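Long-range contacts in putative aldolase (Bacteroides vulgatus ATCC 8482, PDB 3DXI), which is of unknown function but, as a TIM-barrel protein of the HMGL-like family, probably belongs among the aldolase-type enzymes: residues L6-R11 and D216-G221; G14-W19 and T220-G225; Y40-Y45 and K75-L80. One frame throughout, in Å; residues are numbered along the deposited sequence.

Contact 1 of 3, residues L6-R11 and D216-G221; sequences LDCTLR and DATITG
Leu6 lies alongside the carboxylate of Asp216, the two side chains pointing the same way. Its CD2 sits 3.7 Å from Asp216 OD1, and its CB borders the same oxygen. The far oxygen of that carboxylate is turned to other partners, Asp216 OD2 forming a salt bridge with Arg105 and a hydrogen bond with His192. The backbones run parallel: Ala217 N donates to Leu6 O at 3.1 Å, and Cys8 N in turn to Ala217 O. These bonds join strand 4-7 to strand 214-217, the first and last of the eight strands, and so close the TIM barrel. Leu6 and Asp216 are on one face of the sheet, Asp7 and Ala217 on the other, where helices 23-34 and 231-241 cover them.

Beyond the paired strands the side chains take over. Thr9 OG1 is anti to its carbonyl carbon (chi1 -54°), which sets it beside the backbone N, where it meets both Asp7 OD1 and Ile219 N. Thr9 OG1 accepts a nearly straight bond of 2.9 Å from Ile219 N, with 170° at the hydrogen. Thr9 OG1 also donates to the syn lone pair of Asp7 OD1 at a short 2.5 Å. Thr9 N reaches Asp7 OD1 from above the carboxylate plane at 3.0 Å, which makes an Asx turn, and Tyr29 OH is a further partner. Asp7 thus orients the threonine that holds Ile219. Alongside, the methyl CG2 of Thr218 wedges against the start of helix 9-13, 3.5 Å from Cys8 SG and 3.4 Å from Thr9 N, while Thr218 OG1 bonds to the carbonyl oxygen of Met222.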
loop_
_atom_site.group_PDB
_atom_site.type_symbol
_atom_site.label_atom_id
_atom_site.label_comp_id
_atom_site.label_asym_id
_atom_site.label_seq_id
_atom_site.Cartn_x
_atom_site.Cartn_y
_atom_site.Cartn_z
ATOM N N LEU A 6 -16.427 9.951 0.064
ATOM C CA LEU A 6 -17.106 9.663 -1.194
ATOM C C LEU A 6 -16.585 8.400 -1.864
ATOM O O LEU A 6 -15.380 8.232 -2.060
ATOM C CB LEU A 6 -16.957 10.852 -2.156
ATOM C CG LEU A 6 -17.634 10.776 -3.531
ATOM C CD1 LEU A 6 -17.863 12.189 -4.063
ATOM C CD2 LEU A 6 -16.771 9.974 -4.499
ATOM N N ASP A 7 -17.503 7.507 -2.211
ATOM C CA ASP A 7 -17.130 6.271 -2.883
ATOM C C ASP A 7 -17.546 6.363 -4.344
ATOM O O ASP A 7 -18.694 6.708 -4.659
ATOM C CB ASP A 7 -17.801 5.075 -2.210
ATOM C CG ASP A 7 -17.404 3.760 -2.838
ATOM O OD1 ASP A 7 -17.964 3.407 -3.893
ATOM O OD2 ASP A 7 -16.515 3.083 -2.286
ATOM N N CYS A 8 -16.602 6.074 -5.235
ATOM C CA CYS A 8 -16.864 6.130 -6.667
ATOM C C CYS A 8 -16.596 4.805 -7.372
ATOM O O CYS A 8 -16.176 4.783 -8.526
ATOM C CB CYS A 8 -16.036 7.252 -7.317
ATOM S SG CYS A 8 -14.256 7.236 -6.943
ATOM N N THR A 9 -16.871 3.706 -6.679
ATOM C CA THR A 9 -16.655 2.367 -7.225
ATOM C C THR A 9 -17.228 2.146 -8.630
ATOM O O THR A 9 -16.496 1.788 -9.554
ATOM C CB THR A 9 -17.247 1.288 -6.280
ATOM O OG1 THR A 9 -16.714 1.459 -4.959
ATOM C CG2 THR A 9 -16.903 -0.103 -6.781
ATOM N N LEU A 10 -18.530 2.361 -8.796
ATOM C CA LEU A 10 -19.175 2.144 -10.096
ATOM C C LEU A 10 -18.693 3.047 -11.228
ATOM O O LEU A 10 -18.555 2.600 -12.370
ATOM C CB LEU A 10 -20.698 2.279 -9.962
ATOM C CG LEU A 10 -21.387 1.336 -8.972
ATOM C CD1 LEU A 10 -22.894 1.540 -9.039
ATOM C CD2 LEU A 10 -21.034 -0.114 -9.295
ATOM N N ARG A 11 -18.446 4.315 -10.913
ATOM C CA ARG A 11 -18.000 5.281 -11.911
ATOM C C ARG A 11 -16.566 5.022 -12.360
ATOM O O ARG A 11 -16.262 5.022 -13.554
ATOM C CB ARG A 11 -18.113 6.706 -11.343
ATOM C CG ARG A 11 -17.829 7.829 -12.344
ATOM C CD ARG A 11 -16.337 8.094 -12.523
ATOM N NE ARG A 11 -15.725 8.690 -11.336
ATOM C CZ ARG A 11 -14.441 9.025 -11.247
ATOM N NH1 ARG A 11 -13.627 8.822 -12.274
ATOM N NH2 ARG A 11 -13.970 9.572 -10.135
ATOM N N ASP A 216 -11.893 10.600 -1.571
ATOM C CA ASP A 216 -12.429 9.639 -2.537
ATOM C C ASP A 216 -11.760 8.271 -2.355
ATOM O O ASP A 216 -10.565 8.184 -2.055
ATOM C CB ASP A 216 -12.148 10.100 -3.977
ATOM C CG ASP A 216 -13.074 11.209 -4.453
ATOM O OD1 ASP A 216 -13.725 11.876 -3.615
ATOM O OD2 ASP A 216 -13.132 11.419 -5.685
ATOM N N ALA A 217 -12.532 7.212 -2.565
ATOM C CA ALA A 217 -12.030 5.842 -2.474
ATOM C C ALA A 217 -13.050 4.932 -3.149
ATOM O O ALA A 217 -14.132 5.383 -3.513
ATOM C CB ALA A 217 -11.832 5.441 -1.018
ATOM N N THR A 218 -12.698 3.661 -3.335
ATOM C CA THR A 218 -13.600 2.696 -3.954
ATOM C C THR A 218 -13.423 1.332 -3.288
ATOM O O THR A 218 -12.370 1.052 -2.716
ATOM C CB THR A 218 -13.325 2.546 -5.476
ATOM O OG1 THR A 218 -11.999 2.039 -5.684
ATOM C CG2 THR A 218 -13.464 3.893 -6.181
ATOM N N ILE A 219 -14.457 0.495 -3.352
ATOM C CA ILE A 219 -14.409 -0.841 -2.762
ATOM C C ILE A 219 -13.352 -1.687 -3.491
ATOM O O ILE A 219 -13.408 -1.863 -4.709
ATOM C CB ILE A 219 -15.799 -1.519 -2.833
ATOM C CG1 ILE A 219 -16.807 -0.715 -1.997
ATOM C CG2 ILE A 219 -15.714 -2.961 -2.348
ATOM C CD1 ILE A 219 -16.435 -0.574 -0.523
ATOM N N THR A 220 -12.398 -2.193 -2.710
ATOM C CA THR A 220 -11.250 -2.983 -3.164
ATOM C C THR A 220 -10.309 -2.166 -4.041
ATOM O O THR A 220 -9.443 -2.722 -4.709
ATOM C CB THR A 220 -11.642 -4.292 -3.926
ATOM O OG1 THR A 220 -12.276 -3.971 -5.164
ATOM C CG2 THR A 220 -12.580 -5.154 -3.085
ATOM N N GLY A 221 -10.474 -0.843 -4.019
ATOM C CA GLY A 221 -9.627 0.035 -4.816
ATOM C C GLY A 221 -9.902 -0.051 -6.307
ATOM O O GLY A 221 -9.134 0.460 -7.122
#

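Contact 2 of 3, residues G14-W19 and T220-G225; sequences GYYTNW and TGMGRG
Arg224 lays its CB over the face of the Tyr15 ring, 3.9 Å from the ring centroid and 11° off the normal, a CH-pi contact. Both residues sit at the C-terminal end of the TIM barrel: 14-19 lies between helices 9-13 and 23-34, beyond the first strand, and 220-225 follows the last strand, 214-217. From CB the arginine chain continues to CG, which is set between the backbone N and the carbonyl carbon, and it then bends at chi3, bringing NE back to the tyrosine at 3.1 Å from Tyr15 CD1. The guanidinium stands almost perpendicular to the ring, the planes 87° apart, with the tyrosine at its edge. CZ also borders Tyr15 CD1, and Arg224 NH2 lies 3.4 Å from Tyr15 CD1. At the tip, Arg224 NH2 comes 3.9 Å from Trp19 CZ2, near the plane of the indole and at its edge. The indole is also held through Trp19 NE1, which bonds to the carbonyl oxygen of Arg11, and one of its faces covers the Gly14 carbonyl carbon.

Tyr16 makes the polar link between the loops. Tyr16 OH donates to Gly223 O at 2.7 Å, from a position tilted 28° out of the carbonyl plane. Tyr16 CD2 is 4.4 Å from CE of selenomethionine Met222, a loose apolar touch, and Tyr15 CD2 lies over one face of the Tyr16 ring, offset toward the rim. The rings of Tyr265 and Trp267 also meet Tyr16. One ordered water completes the bridge, donating to Tyr16 OH at 2.7 Å and to Gly225 O at 2.9 Å.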
loop_
_atom_site.group_PDB
_atom_site.type_symbol
_atom_site.label_atom_id
_atom_site.label_comp_id
_atom_site.label_asym_id
_atom_site.label_seq_id
_atom_site.Cartn_x
_atom_site.Cartn_y
_atom_site.Cartn_z
ATOM N N GLY A 14 -16.102 1.000 -13.528
ATOM C CA GLY A 14 -16.825 0.580 -14.719
ATOM C C GLY A 14 -15.940 0.326 -15.928
ATOM O O GLY A 14 -16.321 -0.389 -16.852
ATOM N N TYR A 15 -14.751 0.914 -15.918
ATOM C CA TYR A 15 -13.789 0.763 -17.000
ATOM C C TYR A 15 -13.701 -0.681 -17.509
ATOM O O TYR A 15 -13.800 -0.941 -18.711
ATOM C CB TYR A 15 -12.416 1.209 -16.496
ATOM C CG TYR A 15 -11.288 1.095 -17.495
ATOM C CD1 TYR A 15 -11.001 2.141 -18.372
ATOM C CD2 TYR A 15 -10.486 -0.048 -17.545
ATOM C CE1 TYR A 15 -9.940 2.054 -19.271
ATOM C CE2 TYR A 15 -9.424 -0.146 -18.441
ATOM C CZ TYR A 15 -9.158 0.910 -19.298
ATOM O OH TYR A 15 -8.104 0.827 -20.176
ATOM N N TYR A 16 -13.529 -1.615 -16.581
ATOM C CA TYR A 16 -13.381 -3.031 -16.907
ATOM C C TYR A 16 -14.597 -3.746 -17.490
ATOM O O TYR A 16 -14.449 -4.718 -18.228
ATOM C CB TYR A 16 -12.924 -3.780 -15.658
ATOM C CG TYR A 16 -11.610 -3.287 -15.091
ATOM C CD1 TYR A 16 -10.402 -3.570 -15.732
ATOM C CD2 TYR A 16 -11.575 -2.558 -13.907
ATOM C CE1 TYR A 16 -9.190 -3.143 -15.203
ATOM C CE2 TYR A 16 -10.367 -2.123 -13.367
ATOM C CZ TYR A 16 -9.178 -2.421 -14.019
ATOM O OH TYR A 16 -7.982 -2.007 -13.480
ATOM N N THR A 17 -15.795 -3.272 -17.163
ATOM C CA THR A 17 -17.022 -3.918 -17.628
ATOM C C THR A 17 -17.872 -3.077 -18.576
ATOM O O THR A 17 -19.054 -3.367 -18.769
ATOM C CB THR A 17 -17.896 -4.282 -16.426
ATOM O OG1 THR A 17 -18.324 -3.076 -15.780
ATOM C CG2 THR A 17 -17.102 -5.125 -15.429
ATOM N N ASN A 18 -17.271 -2.052 -19.172
ATOM C CA ASN A 18 -17.987 -1.146 -20.065
ATOM C C ASN A 18 -19.042 -0.422 -19.250
ATOM O O ASN A 18 -20.067 -0.004 -19.792
ATOM C CB ASN A 18 -18.685 -1.903 -21.196
ATOM C CG ASN A 18 -17.723 -2.662 -22.070
ATOM O OD1 ASN A 18 -16.668 -2.148 -22.439
ATOM N ND2 ASN A 18 -18.091 -3.890 -22.425
ATOM N N TRP A 19 -18.792 -0.287 -17.949
ATOM C CA TRP A 19 -19.725 0.379 -17.050
ATOM C C TRP A 19 -21.057 -0.358 -16.939
ATOM O O TRP A 19 -22.091 0.232 -16.628
ATOM C CB TRP A 19 -19.943 1.830 -17.494
ATOM C CG TRP A 19 -18.783 2.702 -17.124
ATOM C CD1 TRP A 19 -18.578 3.326 -15.922
ATOM C CD2 TRP A 19 -17.607 2.947 -17.909
ATOM N NE1 TRP A 19 -17.345 3.933 -15.908
ATOM C CE2 TRP A 19 -16.728 3.717 -17.114
ATOM C CE3 TRP A 19 -17.208 2.584 -19.203
ATOM C CZ2 TRP A 19 -15.473 4.134 -17.575
ATOM C CZ3 TRP A 19 -15.960 2.997 -19.660
ATOM C CH2 TRP A 19 -15.106 3.763 -18.846
ATOM N N THR A 220 -12.398 -2.193 -2.710
ATOM C CA THR A 220 -11.250 -2.983 -3.164
ATOM C C THR A 220 -10.309 -2.166 -4.041
ATOM O O THR A 220 -9.443 -2.722 -4.709
ATOM C CB THR A 220 -11.642 -4.292 -3.926
ATOM O OG1 THR A 220 -12.276 -3.971 -5.164
ATOM C CG2 THR A 220 -12.580 -5.154 -3.085
ATOM N N GLY A 221 -10.474 -0.843 -4.019
ATOM C CA GLY A 221 -9.627 0.035 -4.816
ATOM C C GLY A 221 -9.902 -0.051 -6.307
ATOM O O GLY A 221 -9.134 0.460 -7.122
HETATM N N MSE A 222 -11.006 -0.697 -6.665
HETATM C CA MSE A 222 -11.393 -0.868 -8.064
HETATM C C MSE A 222 -11.241 0.426 -8.853
HETATM O O MSE A 222 -11.768 1.477 -8.474
HETATM C CB MSE A 222 -12.838 -1.373 -8.160
HETATM C CG MSE A 222 -13.290 -1.722 -9.574
HETATM SE SE MSE A 222 -15.108 -2.416 -9.601
HETATM C CE MSE A 222 -15.088 -3.342 -11.307
ATOM N N GLY A 223 -10.510 0.327 -9.958
ATOM C CA GLY A 223 -10.251 1.465 -10.816
ATOM C C GLY A 223 -9.263 0.996 -11.864
ATOM O O GLY A 223 -8.658 -0.061 -11.702
ATOM N N ARG A 224 -9.090 1.755 -12.938
ATOM C CA ARG A 224 -8.161 1.331 -13.978
ATOM C C ARG A 224 -6.716 1.291 -13.477
ATOM O O ARG A 224 -6.321 2.064 -12.595
ATOM C CB ARG A 224 -8.283 2.240 -15.210
ATOM C CG ARG A 224 -8.141 3.726 -14.929
ATOM C CD ARG A 224 -8.263 4.539 -16.224
ATOM N NE ARG A 224 -9.601 4.489 -16.818
ATOM C CZ ARG A 224 -10.599 5.309 -16.494
ATOM N NH1 ARG A 224 -10.417 6.252 -15.574
ATOM N NH2 ARG A 224 -11.779 5.195 -17.094
ATOM N N GLY A 225 -5.939 0.367 -14.037
ATOM C CA GLY A 225 -4.546 0.228 -13.653
ATOM C C GLY A 225 -4.325 -0.155 -12.202
ATOM O O GLY A 225 -4.870 -1.154 -11.719
HETATM O O HOH W 1 -5.455 -3.001 -13.841
#

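Contact 3 of 3, residues Y40-Y45 and K75-L80; sequences YLEVGY and KIAIML
Tyr40 OH is gripped by Lys75 NZ, which donates to it at 3.2 Å, and by Glu129 OE1; Lys75 NZ in turn forms a salt bridge with Glu129 OE2. The lysine runs beside the tyrosine in the same direction. Its CB packs over the ring face, 3.8 Å from the centroid, and its extended chain carries CD to within 3.1 Å of Tyr40 OH.

The strands, the second and third of the barrel, are parallel neighbours, bonded at Leu41 N to Lys75 O and at Ala77 N to Leu41 O. Val43 N then donates to Ala77 O, but Met79 N takes Gly44 O at 2.8 Å. Three residue steps from Glu42 to Tyr45 therefore match two from Ala77 to Met79, a beta bulge in strand 40-45 with near-helical backbone angles at Val43.

Past the bulge, Tyr45 and selenomethionine Met79 lie side by side in a Met-aromatic contact, SE being 4.8 Å from the ring centroid and oblique to it. Glu42 OE2 rests 3.4 Å from Met79 CB, whereas Glu42 OE1 forms salt bridges with Arg11 and Arg105. At the bulge, Val43 CG2 meets Ile76 CG2 at 4.1 Å. With Glu129 bonded to both residues, the Tyr40-Lys75 pair is fixed at its polar tips, and the carboxylate probably helps to keep the lysine protonated.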
loop_
_atom_site.group_PDB
_atom_site.type_symbol
_atom_site.label_atom_id
_atom_site.label_comp_id
_atom_site.label_asym_id
_atom_site.label_seq_id
_atom_site.Cartn_x
_atom_site.Cartn_y
_atom_site.Cartn_z
ATOM N N TYR A 40 -21.156 10.379 0.186
ATOM C CA TYR A 40 -21.451 10.574 -1.227
ATOM C C TYR A 40 -21.139 9.330 -2.038
ATOM O O TYR A 40 -20.175 8.613 -1.757
ATOM C CB TYR A 40 -20.618 11.729 -1.788
ATOM C CG TYR A 40 -21.175 13.100 -1.511
ATOM C CD1 TYR A 40 -21.817 13.822 -2.513
ATOM C CD2 TYR A 40 -21.053 13.682 -0.251
ATOM C CE1 TYR A 40 -22.321 15.096 -2.271
ATOM C CE2 TYR A 40 -21.557 14.954 0.003
ATOM C CZ TYR A 40 -22.190 15.654 -1.014
ATOM O OH TYR A 40 -22.704 16.903 -0.769
ATOM N N LEU A 41 -21.960 9.092 -3.054
ATOM C CA LEU A 41 -21.780 7.958 -3.941
ATOM C C LEU A 41 -21.825 8.477 -5.376
ATOM O O LEU A 41 -22.858 8.970 -5.824
ATOM C CB LEU A 41 -22.901 6.930 -3.749
ATOM C CG LEU A 41 -23.258 6.444 -2.341
ATOM C CD1 LEU A 41 -24.388 5.433 -2.443
ATOM C CD2 LEU A 41 -22.042 5.818 -1.672
ATOM N N GLU A 42 -20.701 8.389 -6.081
ATOM C CA GLU A 42 -20.648 8.818 -7.474
ATOM C C GLU A 42 -20.851 7.524 -8.241
ATOM O O GLU A 42 -19.931 6.716 -8.379
ATOM C CB GLU A 42 -19.292 9.428 -7.793
ATOM C CG GLU A 42 -19.188 9.966 -9.193
ATOM C CD GLU A 42 -17.905 10.722 -9.388
ATOM O OE1 GLU A 42 -16.834 10.116 -9.165
ATOM O OE2 GLU A 42 -17.966 11.915 -9.755
ATOM N N VAL A 43 -22.068 7.343 -8.740
ATOM C CA VAL A 43 -22.470 6.119 -9.416
ATOM C C VAL A 43 -22.177 5.969 -10.902
ATOM O O VAL A 43 -22.298 4.866 -11.448
ATOM C CB VAL A 43 -23.972 5.881 -9.191
ATOM C CG1 VAL A 43 -24.266 5.836 -7.686
ATOM C CG2 VAL A 43 -24.777 6.993 -9.854
ATOM N N GLY A 44 -21.803 7.056 -11.567
ATOM C CA GLY A 44 -21.519 6.943 -12.985
ATOM C C GLY A 44 -21.391 8.250 -13.732
ATOM O O GLY A 44 -21.350 9.327 -13.137
ATOM N N TYR A 45 -21.329 8.136 -15.052
ATOM C CA TYR A 45 -21.200 9.277 -15.947
ATOM C C TYR A 45 -22.520 9.561 -16.647
ATOM O O TYR A 45 -23.422 8.716 -16.677
ATOM C CB TYR A 45 -20.174 8.974 -17.048
ATOM C CG TYR A 45 -18.729 8.873 -16.605
ATOM C CD1 TYR A 45 -17.924 10.010 -16.537
ATOM C CD2 TYR A 45 -18.165 7.642 -16.268
ATOM C CE1 TYR A 45 -16.588 9.927 -16.146
ATOM C CE2 TYR A 45 -16.823 7.542 -15.870
ATOM C CZ TYR A 45 -16.045 8.693 -15.815
ATOM O OH TYR A 45 -14.733 8.624 -15.429
ATOM N N LYS A 75 -26.078 10.957 -0.424
ATOM C CA LYS A 75 -26.088 11.883 -1.546
ATOM C C LYS A 75 -25.543 11.185 -2.791
ATOM O O LYS A 75 -24.626 10.366 -2.709
ATOM C CB LYS A 75 -25.280 13.141 -1.213
ATOM C CG LYS A 75 -26.029 14.095 -0.271
ATOM C CD LYS A 75 -25.268 15.379 -0.040
ATOM C CE LYS A 75 -26.128 16.423 0.649
ATOM N NZ LYS A 75 -25.435 17.742 0.724
ATOM N N ILE A 76 -26.124 11.505 -3.941
ATOM C CA ILE A 76 -25.728 10.882 -5.197
ATOM C C ILE A 76 -25.067 11.870 -6.152
ATOM O O ILE A 76 -25.496 13.021 -6.280
ATOM C CB ILE A 76 -26.959 10.264 -5.907
ATOM C CG1 ILE A 76 -27.633 9.238 -4.994
ATOM C CG2 ILE A 76 -26.540 9.612 -7.219
ATOM C CD1 ILE A 76 -26.784 8.026 -4.706
ATOM N N ALA A 77 -24.023 11.410 -6.826
ATOM C CA ALA A 77 -23.318 12.243 -7.779
ATOM C C ALA A 77 -23.054 11.479 -9.068
ATOM O O ALA A 77 -23.027 10.246 -9.079
ATOM C CB ALA A 77 -21.991 12.708 -7.184
ATOM N N ILE A 78 -22.888 12.223 -10.155
ATOM C CA ILE A 78 -22.532 11.639 -11.439
ATOM C C ILE A 78 -21.404 12.546 -11.930
ATOM O O ILE A 78 -21.241 13.668 -11.439
ATOM C CB ILE A 78 -23.710 11.626 -12.470
ATOM C CG1 ILE A 78 -24.106 13.048 -12.866
ATOM C CG2 ILE A 78 -24.885 10.824 -11.910
ATOM C CD1 ILE A 78 -23.279 13.614 -14.007
HETATM N N MSE A 79 -20.623 12.068 -12.889
HETATM C CA MSE A 79 -19.518 12.859 -13.401
HETATM C C MSE A 79 -19.669 13.193 -14.878
HETATM O O MSE A 79 -20.269 12.433 -15.642
HETATM C CB MSE A 79 -18.201 12.108 -13.165
HETATM C CG MSE A 79 -16.987 12.737 -13.824
HETATM SE SE MSE A 79 -15.327 11.908 -13.265
HETATM C CE MSE A 79 -15.036 12.954 -11.657
ATOM N N LEU A 80 -19.122 14.345 -15.255
ATOM C CA LEU A 80 -19.123 14.822 -16.632
ATOM C C LEU A 80 -17.673 15.099 -17.011
ATOM O O LEU A 80 -16.921 15.662 -16.213
ATOM C CB LEU A 80 -19.896 16.135 -16.763
ATOM C CG LEU A 80 -21.410 16.182 -16.578
ATOM C CD1 LEU A 80 -21.877 17.629 -16.696
ATOM C CD2 LEU A 80 -22.085 15.308 -17.632
#

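Strand 4-7 joins contacts 1 and 3, lying between strands 214-217 and 40-45 in the barrel; Asp7 N reaches Tyr40 O at 2.9 Å. The centres of these two contacts are about 10 Å apart. Arg11 of contact 1 joins all three, Arg11 NE lying 2.8 Å from Glu42 OE1 of contact 3 and Arg11 O 2.8 Å from Trp19 NE1 of contact 2. Contacts 1 and 2 share Thr220 and Gly221, and Thr9 CG2 packs on Met222 SE. Contacts 2 and 3, with centres about 15 Å apart, meet where Trp19 NE1 approaches Tyr45 CE2. Contact 2 sits at the C-terminal end of the barrel, where TIM-barrel enzymes carry their active sites.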